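Local coordinates for protein polyprenyl synthetase (PDB 4KKM) that probably condenses isoprenyl diphosphates into longer prenyl chains, as a metal-dependent farnesyl or geranylfarnesyl diphosphate synthase of the polyprenyl synthetase family, at residues 162-167 and 211-216. Sequence-based numbering, arbitrary orientation.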
loop_
_atom_site.group_PDB
_atom_site.type_symbol
_atom_site.label_atom_id
_atom_site.label_comp_id
_atom_site.label_asym_id
_atom_site.label_seq_id
_atom_site.Cartn_x
_atom_site.Cartn_y
_atom_site.Cartn_z
ATOM N N LEU B 162 3.221 -6.819 -14.250
ATOM C CA LEU B 162 3.290 -7.717 -13.098
ATOM C C LEU B 162 4.673 -7.729 -12.442
ATOM O O LEU B 162 4.783 -7.745 -11.217
ATOM C CB LEU B 162 2.903 -9.144 -13.493
ATOM C CG LEU B 162 1.405 -9.434 -13.559
ATOM C CD1 LEU B 162 1.163 -10.902 -13.858
ATOM C CD2 LEU B 162 0.733 -9.039 -12.259
ATOM N N GLU B 163 5.723 -7.750 -13.258
ATOM C CA GLU B 163 7.084 -7.728 -12.729
ATOM C C GLU B 163 7.338 -6.445 -11.940
ATOM O O GLU B 163 7.975 -6.471 -10.882
ATOM C CB GLU B 163 8.120 -7.892 -13.848
ATOM C CG GLU B 163 8.185 -9.302 -14.431
ATOM C CD GLU B 163 9.131 -9.416 -15.620
ATOM O OE1 GLU B 163 10.198 -8.771 -15.599
ATOM O OE2 GLU B 163 8.802 -10.145 -16.579
ATOM N N LEU B 164 6.833 -5.326 -12.455
ATOM C CA LEU B 164 6.972 -4.042 -11.766
ATOM C C LEU B 164 6.230 -4.067 -10.436
ATOM O O LEU B 164 6.768 -3.660 -9.401
ATOM C CB LEU B 164 6.451 -2.893 -12.642
ATOM C CG LEU B 164 7.271 -2.594 -13.903
ATOM C CD1 LEU B 164 6.530 -1.608 -14.784
ATOM C CD2 LEU B 164 8.642 -2.037 -13.519
ATOM N N ILE B 165 4.990 -4.546 -10.471
ATOM C CA ILE B 165 4.164 -4.632 -9.270
ATOM C C ILE B 165 4.787 -5.533 -8.196
ATOM O O ILE B 165 4.883 -5.146 -7.031
ATOM C CB ILE B 165 2.739 -5.108 -9.610
ATOM C CG1 ILE B 165 1.990 -4.012 -10.379
ATOM C CG2 ILE B 165 1.987 -5.475 -8.345
ATOM C CD1 ILE B 165 0.787 -4.508 -11.155
ATOM N N GLN B 166 5.214 -6.733 -8.581
ATOM C CA GLN B 166 5.874 -7.607 -7.614
ATOM C C GLN B 166 7.124 -6.957 -7.022
ATOM O O GLN B 166 7.330 -6.977 -5.806
ATOM C CB GLN B 166 6.244 -8.958 -8.233
ATOM C CG GLN B 166 6.988 -9.848 -7.256
ATOM C CD GLN B 166 6.873 -11.323 -7.584
ATOM O OE1 GLN B 166 6.853 -11.713 -8.753
ATOM N NE2 GLN B 166 6.788 -12.153 -6.548
ATOM N N ALA B 167 7.949 -6.375 -7.888
ATOM C CA ALA B 167 9.170 -5.705 -7.443
ATOM C C ALA B 167 8.863 -4.544 -6.507
ATOM O O ALA B 167 9.528 -4.370 -5.492
ATOM C CB ALA B 167 9.988 -5.222 -8.639
ATOM N N PHE B 211 15.604 2.524 -4.398
ATOM C CA PHE B 211 16.597 2.779 -5.440
ATOM C C PHE B 211 16.722 1.548 -6.332
ATOM O O PHE B 211 16.772 1.657 -7.561
ATOM C CB PHE B 211 17.967 3.122 -4.832
ATOM C CG PHE B 211 18.012 4.465 -4.155
ATOM C CD1 PHE B 211 17.320 5.542 -4.683
ATOM C CD2 PHE B 211 18.741 4.649 -2.988
ATOM C CE1 PHE B 211 17.351 6.782 -4.064
ATOM C CE2 PHE B 211 18.780 5.891 -2.361
ATOM C CZ PHE B 211 18.083 6.959 -2.903
ATOM N N GLY B 212 16.782 0.377 -5.702
ATOM C CA GLY B 212 16.841 -0.875 -6.441
ATOM C C GLY B 212 15.670 -0.998 -7.401
ATOM O O GLY B 212 15.833 -1.411 -8.551
ATOM N N PHE B 213 14.484 -0.620 -6.936
ATOM C CA PHE B 213 13.309 -0.673 -7.801
ATOM C C PHE B 213 13.464 0.231 -9.021
ATOM O O PHE B 213 13.105 -0.150 -10.130
ATOM C CB PHE B 213 12.031 -0.272 -7.066
ATOM C CG PHE B 213 10.851 -0.145 -7.990
ATOM C CD1 PHE B 213 10.144 -1.270 -8.380
ATOM C CD2 PHE B 213 10.494 1.085 -8.518
ATOM C CE1 PHE B 213 9.070 -1.162 -9.251
ATOM C CE2 PHE B 213 9.437 1.192 -9.405
ATOM C CZ PHE B 213 8.725 0.070 -9.766
ATOM N N CYS B 214 13.975 1.436 -8.805
ATOM C CA CYS B 214 14.136 2.392 -9.899
ATOM C C CYS B 214 14.983 1.826 -11.034
ATOM O O CYS B 214 14.639 1.977 -12.211
ATOM C CB CYS B 214 14.755 3.695 -9.392
ATOM S SG CYS B 214 13.691 4.634 -8.280
ATOM N N LEU B 215 16.086 1.177 -10.675
ATOM C CA LEU B 215 17.014 0.607 -11.655
ATOM C C LEU B 215 16.433 -0.661 -12.268
ATOM O O LEU B 215 16.512 -0.876 -13.480
ATOM C CB LEU B 215 18.377 0.312 -11.010
ATOM C CG LEU B 215 19.410 1.454 -11.031
ATOM C CD1 LEU B 215 19.902 1.732 -12.449
ATOM C CD2 LEU B 215 18.851 2.733 -10.390
ATOM N N GLU B 216 15.833 -1.496 -11.427
ATOM C CA GLU B 216 15.264 -2.745 -11.912
ATOM C C GLU B 216 14.079 -2.471 -12.838
ATOM O O GLU B 216 13.865 -3.188 -13.815
ATOM C CB GLU B 216 14.861 -3.663 -10.754
ATOM C CG GLU B 216 14.357 -5.030 -11.211
ATOM C CD GLU B 216 14.100 -5.998 -10.063
ATOM O OE1 GLU B 216 14.154 -5.577 -8.885
ATOM O OE2 GLU B 216 13.846 -7.191 -10.343
#
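Phe-213 reaches across from helix 208-221 to Leu-164 and Ala-167 of helix 158-172, joining two antiparallel members of the all-helical isoprenoid synthase fold. The short segments 162-167 and 211-216 run at 170° to each other with their axes 10.5 Å apart, a spacing that the phenylalanine ring spans. With CG anti to the backbone N (chi1 172°), Phe-213 carries its ring off the helix into the groove between the two, and one edge of the ring meets the neighbouring helix. The methyl of Ala-167 lies in the ring plane at this edge, its CB 4.0 Å from CD1 of Phe-213. Next along the same edge, CE1 of Phe-213 comes within 3.4 Å of the backbone O of Leu-164, so the positively polarised rim of the ring faces a carbonyl oxygen. The side chain of Leu-164 adds a looser apolar touch through one branch, CD2 standing 4.3 Å from CZ of Phe-213. Val-93 of helix 87-109 touches both Leu-164 and Phe-213, and Ile-97 also packs on the phenylalanine, which ties the pair into the buried interior.

Towards the more open side, Glu-216 stretches past Ala-167 with its chain extended beyond CG. That reach brings its carboxylate beside the alanine methyl, while its charge is met elsewhere: OE1 forms a salt bridge with Lys-233 of helix 226-253. Glu-163 forms its own salt bridge, from OE2 to NH2 of Arg-223, and the two acids remain apart, OE1 of Glu-163 lying 6.6 Å from OE2 of Glu-216. Helix 158-172 also packs against the second subunit through Leu-162, Ile-165 and Gln-166. Between the segments, the carboxylate's nearest approach is OE1 of Glu-216 at 4.2 Å from CB of Ala-167.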